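Local coordinates for protein copper-transporting ATPase PAA1, chloroplastic (Arabidopsis thaliana, PDB 5LBD) that transports monovalent copper across the plastid envelope into the stroma at the cost of ATP, the present chain being its nucleotide-binding domain, at residues Ala35-Thr40 with Val84-Leu89; Val115-Val120 with Ala125-Phe130. The protein carries 2 engineered substitutions. One frame throughout, in Å; residues are numbered along the deposited sequence. Where two conformers were deposited one is given.

Interaction 1 (Ala35-Thr40 with Val84-Leu89); sequences AVESNT and VTVGTL
Glu37 and Val86 share a water molecule that donates to both of them, to Glu37 OE2 at 2.7 Å and to the backbone Val86 O at 3.0 Å. The water thus links the glutamate side chain to the strand backbone. The same carboxylate oxygen also lies against the valine itself, with Val86 CG1 3.4 Å from Glu37 OE2. The side chain gets there by a bend at chi2 (-68°), which turns the carboxylate toward the strand and brings it nearer than its CB direction alone would. A long acidic chain suits this place, because it can reach across the gap to a water that the strand carbonyl also holds.

At the preceding residue the touching side chains are apolar. Val36 CG2 sits 3.6 Å from Val84 CG1, CG2 of Val36 being the branch anti to the carbonyl carbon. Val36 CB meets Val86 CG2 at 4.0 Å, the two side chains sliding past each other in opposite directions. Valine suits all three places, its short branched chain filling the narrow space between helix 26-37 and the strand without a long tail to bury.

Past Glu37 the chain makes a type I turn, closed by Thr40 N to Glu37 O at 2.9 Å, and runs on to His42 of the His-Pro pair characteristic of P1B-type nucleotide-binding domains. On the other segment, Gly87 has backbone angles at which a CB would press on the carbonyl of Val86, and Thr88 OG1 then N-caps the following helix by accepting from Trp91 N.

Strand 82-87 runs between strands 74-79 and 115-120; Val84 and Val86 look toward helix 26-37, where Val36 and Glu37 also touch Ala75, while Thr85 looks away, to Trp91 and Val92 of helix 89-94.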
# COMPACT_ATOMS: atom_id res chain seq x y z
N ALA A 35 -0.00 -7.52 1.67
CA ALA A 35 0.15 -8.17 2.96
C ALA A 35 -0.59 -7.41 4.05
O ALA A 35 -1.20 -8.01 4.94
CB ALA A 35 1.62 -8.26 3.31
N VAL A 36 -0.56 -6.08 3.98
CA VAL A 36 -1.35 -5.27 4.90
C VAL A 36 -2.84 -5.50 4.67
O VAL A 36 -3.62 -5.61 5.64
CB VAL A 36 -0.98 -3.78 4.71
CG1 VAL A 36 -1.86 -2.87 5.61
CG2 VAL A 36 0.49 -3.57 5.02
N GLU A 37 -3.25 -5.50 3.41
CA GLU A 37 -4.66 -5.53 3.01
C GLU A 37 -5.25 -6.94 2.93
O GLU A 37 -6.43 -7.06 2.61
CB GLU A 37 -4.83 -4.85 1.64
CG GLU A 37 -4.44 -3.39 1.63
CD GLU A 37 -5.36 -2.52 2.45
OE1 GLU A 37 -6.56 -2.85 2.59
OE2 GLU A 37 -4.87 -1.53 2.99
N SER A 38 -4.50 -7.98 3.33
CA SER A 38 -4.83 -9.36 2.95
C SER A 38 -6.24 -9.77 3.34
O SER A 38 -6.90 -10.49 2.57
CB SER A 38 -3.81 -10.32 3.55
OG SER A 38 -3.81 -10.26 4.96
N ASN A 39 -6.73 -9.36 4.51
CA ASN A 39 -8.04 -9.81 4.95
C ASN A 39 -9.13 -8.76 4.80
O ASN A 39 -10.22 -8.96 5.34
CB ASN A 39 -7.97 -10.24 6.42
CG ASN A 39 -7.10 -11.44 6.61
OD1 ASN A 39 -7.13 -12.39 5.82
ND2 ASN A 39 -6.27 -11.41 7.65
N THR A 40 -8.87 -7.68 4.06
CA THR A 40 -9.83 -6.58 4.02
C THR A 40 -11.05 -6.99 3.22
O THR A 40 -10.97 -7.79 2.27
CB THR A 40 -9.23 -5.32 3.41
OG1 THR A 40 -10.12 -4.21 3.64
CG2 THR A 40 -9.02 -5.50 1.94
N VAL A 84 4.53 -0.96 7.17
CA VAL A 84 3.99 -0.73 5.84
C VAL A 84 2.63 -0.07 6.01
O VAL A 84 1.75 -0.63 6.66
CB VAL A 84 3.87 -2.03 5.03
CG1 VAL A 84 3.23 -1.74 3.68
CG2 VAL A 84 5.22 -2.65 4.83
N THR A 85 2.46 1.13 5.45
CA THR A 85 1.22 1.87 5.52
C THR A 85 0.58 1.90 4.14
O THR A 85 1.26 1.98 3.12
CB THR A 85 1.42 3.30 5.99
OG1 THR A 85 2.42 3.91 5.17
CG2 THR A 85 1.86 3.29 7.43
N VAL A 86 -0.75 1.87 4.13
CA VAL A 86 -1.55 1.91 2.92
C VAL A 86 -2.70 2.88 3.19
O VAL A 86 -3.56 2.59 4.03
CB VAL A 86 -2.11 0.55 2.55
CG1 VAL A 86 -2.86 0.65 1.29
CG2 VAL A 86 -1.00 -0.50 2.44
N GLY A 87 -2.71 4.02 2.52
CA GLY A 87 -3.79 4.96 2.77
C GLY A 87 -3.59 6.31 2.15
O GLY A 87 -2.93 6.44 1.11
N THR A 88 -4.24 7.31 2.74
CA THR A 88 -4.10 8.65 2.22
C THR A 88 -2.67 9.15 2.39
O THR A 88 -1.88 8.65 3.19
CB THR A 88 -5.01 9.64 2.96
OG1 THR A 88 -4.59 9.72 4.32
CG2 THR A 88 -6.45 9.23 2.90
N LEU A 89 -2.36 10.22 1.66
CA LEU A 89 -1.07 10.86 1.82
C LEU A 89 -0.87 11.34 3.25
O LEU A 89 0.22 11.17 3.82
CB LEU A 89 -0.95 12.01 0.83
CG LEU A 89 0.37 12.78 0.84
CD1 LEU A 89 1.53 11.82 0.54
CD2 LEU A 89 0.36 13.93 -0.12
O HOH W 1 -6.01 0.92 3.47

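Interaction 2 (Val115-Val120 with Ala125-Phe130); sequences VVYIGV and AAVIRF
One face of the Tyr117 ring carries Val127 CG2, 3.9 Å from the ring centroid and 16° off its normal, a CH-pi contact displaced toward the rim. The Phe130 ring instead offers its edge, near whose plane lies Val115 CA; Val116 CG2 lies there too in one of its two conformers, a contact therefore less certain. Both rings belong to an antiparallel beta hairpin, strands 115-120 and 123-130, and project from opposite faces of the sheet.

Tyr117 and Val127 form a non-hydrogen-bonded pair with side chains lying side by side. With chi1 at 59° for CG1, the CG2 branch of Val127 points anti to the backbone N, and it is this methyl that comes over the ring. Beta-branched valine suits an extended chain, and tyrosine supplies a broad flat surface for it; the side chain also touches Ala104 of helix 101-107. Trading Tyr117 for an alanine would probably leave Val127 CG2 without its aromatic cover and open a gap beneath helix 101-107.

The other face is apolar, as befits a surface buried under helices 26-37 and 43-52. Ile118 CD1 meets Ile128 CD1 at 3.9 Å, and Ile118 CB lies 4.2 Å from Ala126 CB, a small partner beside a bulky one. Phe130 reaches Val44, Ala47 and Ile48 on this side. Arg129, on the tyrosine's face, takes its charged end elsewhere, to Glu9 and Glu131.

Val116 and Ile128 form the regular hydrogen-bonded pair: Val116 N gives to Ile128 O at 2.9 Å, and Ile128 N returns a nearly straight bond (174° at the hydrogen) to Val116 O at 2.8 Å. Nearer the turn a classic beta bulge shifts the register without ending the bonding, Ala125 and Ala126 both facing Ile118. Ala125 N bonds Ile118 O at 2.8 Å, while Ala126 N reaches that same oxygen only weakly, at 3.3 Å.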
# COMPACT_ATOMS: atom_id res chain seq x y z
N VAL A 115 -6.80 6.90 -5.49
CA VAL A 115 -5.39 6.58 -5.29
C VAL A 115 -5.15 6.21 -3.84
O VAL A 115 -5.87 6.64 -2.93
CB VAL A 115 -4.43 7.73 -5.68
CG1 VAL A 115 -4.75 8.28 -7.09
CG2 VAL A 115 -4.43 8.84 -4.66
N VAL A 116 -4.15 5.38 -3.62
CA VAL A 116 -3.61 5.17 -2.28
C VAL A 116 -2.10 5.34 -2.31
O VAL A 116 -1.44 5.15 -3.34
CB VAL A 116 -4.01 3.79 -1.71
CG1 VAL A 116 -5.51 3.60 -1.83
CG2 VAL A 116 -3.29 2.67 -2.42
N TYR A 117 -1.57 5.76 -1.18
CA TYR A 117 -0.14 5.92 -0.98
C TYR A 117 0.37 4.78 -0.11
O TYR A 117 -0.34 4.29 0.77
CB TYR A 117 0.18 7.28 -0.35
CG TYR A 117 -0.08 8.45 -1.29
CD1 TYR A 117 -1.34 8.95 -1.46
CD2 TYR A 117 0.94 8.96 -2.07
CE1 TYR A 117 -1.60 10.00 -2.34
CE2 TYR A 117 0.69 10.03 -2.95
CZ TYR A 117 -0.59 10.52 -3.08
OH TYR A 117 -0.90 11.54 -3.93
N ILE A 118 1.62 4.43 -0.33
CA ILE A 118 2.29 3.35 0.36
C ILE A 118 3.52 3.92 1.04
O ILE A 118 4.40 4.49 0.39
CB ILE A 118 2.71 2.23 -0.59
CG1 ILE A 118 1.53 1.79 -1.48
CG2 ILE A 118 3.25 1.07 0.21
CD1 ILE A 118 0.32 1.36 -0.74
N GLY A 119 3.58 3.76 2.37
CA GLY A 119 4.79 4.05 3.11
C GLY A 119 5.46 2.76 3.56
O GLY A 119 4.78 1.77 3.88
N VAL A 120 6.78 2.80 3.62
CA VAL A 120 7.58 1.70 4.15
C VAL A 120 8.57 2.31 5.11
O VAL A 120 9.45 3.07 4.69
CB VAL A 120 8.29 0.90 3.05
CG1 VAL A 120 9.00 -0.26 3.67
CG2 VAL A 120 7.28 0.38 2.08
N ALA A 125 6.97 5.25 -0.45
CA ALA A 125 7.43 4.26 -1.39
C ALA A 125 6.74 4.31 -2.74
O ALA A 125 7.35 3.92 -3.74
CB ALA A 125 7.25 2.86 -0.79
N ALA A 126 5.46 4.70 -2.78
CA ALA A 126 4.71 4.53 -4.01
C ALA A 126 3.36 5.21 -3.90
O ALA A 126 2.86 5.51 -2.81
CB ALA A 126 4.50 3.05 -4.32
N VAL A 127 2.75 5.42 -5.05
CA VAL A 127 1.34 5.75 -5.13
C VAL A 127 0.74 4.73 -6.07
O VAL A 127 1.36 4.33 -7.06
CB VAL A 127 1.10 7.22 -5.56
CG1 VAL A 127 1.69 7.52 -6.92
CG2 VAL A 127 -0.39 7.53 -5.55
N ILE A 128 -0.45 4.25 -5.75
CA ILE A 128 -1.18 3.32 -6.60
C ILE A 128 -2.44 4.01 -7.10
O ILE A 128 -3.22 4.55 -6.29
CB ILE A 128 -1.55 2.01 -5.88
CG1 ILE A 128 -0.30 1.35 -5.28
CG2 ILE A 128 -2.29 1.07 -6.83
CD1 ILE A 128 -0.60 0.18 -4.36
N ARG A 129 -2.66 3.98 -8.40
CA ARG A 129 -3.85 4.53 -9.03
C ARG A 129 -4.80 3.41 -9.41
O ARG A 129 -4.37 2.33 -9.84
CB ARG A 129 -3.51 5.34 -10.29
CG ARG A 129 -2.43 6.35 -10.12
CD ARG A 129 -2.43 7.34 -11.29
NE ARG A 129 -2.82 6.74 -12.57
CZ ARG A 129 -4.05 6.80 -13.08
NH1 ARG A 129 -5.02 7.44 -12.44
NH2 ARG A 129 -4.32 6.20 -14.25
N PHE A 130 -6.10 3.69 -9.28
CA PHE A 130 -7.19 2.77 -9.58
C PHE A 130 -8.14 3.42 -10.57
O PHE A 130 -8.41 4.61 -10.47
CB PHE A 130 -7.98 2.42 -8.33
CG PHE A 130 -7.17 1.83 -7.24
CD1 PHE A 130 -6.40 2.63 -6.45
CD2 PHE A 130 -7.15 0.47 -7.02
CE1 PHE A 130 -5.62 2.09 -5.44
CE2 PHE A 130 -6.37 -0.07 -6.01
CZ PHE A 130 -5.62 0.73 -5.22

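In the fold
The two contacts follow one another along the chain: interaction 1 is complete at Leu89, before interaction 2 begins at Val115. Their centres lie about 9 Å apart, each about 5 Å from the centre of the domain. They share one antiparallel sheet, since strands 82-87 and 115-120 are neighbours, linked by probable hydrogen bonds from Tyr117 N to Gly87 O (2.7 Å) and from Thr85 N to Gly119 O (2.9 Å). Interaction 1 fastens helix 26-37 to that sheet, whereas interaction 2 joins two adjacent strands within it. Helix 26-37 also packs on Ile118 and Ala126, so one helix spans both, consistent with a single compact core for the nucleotide-binding domain.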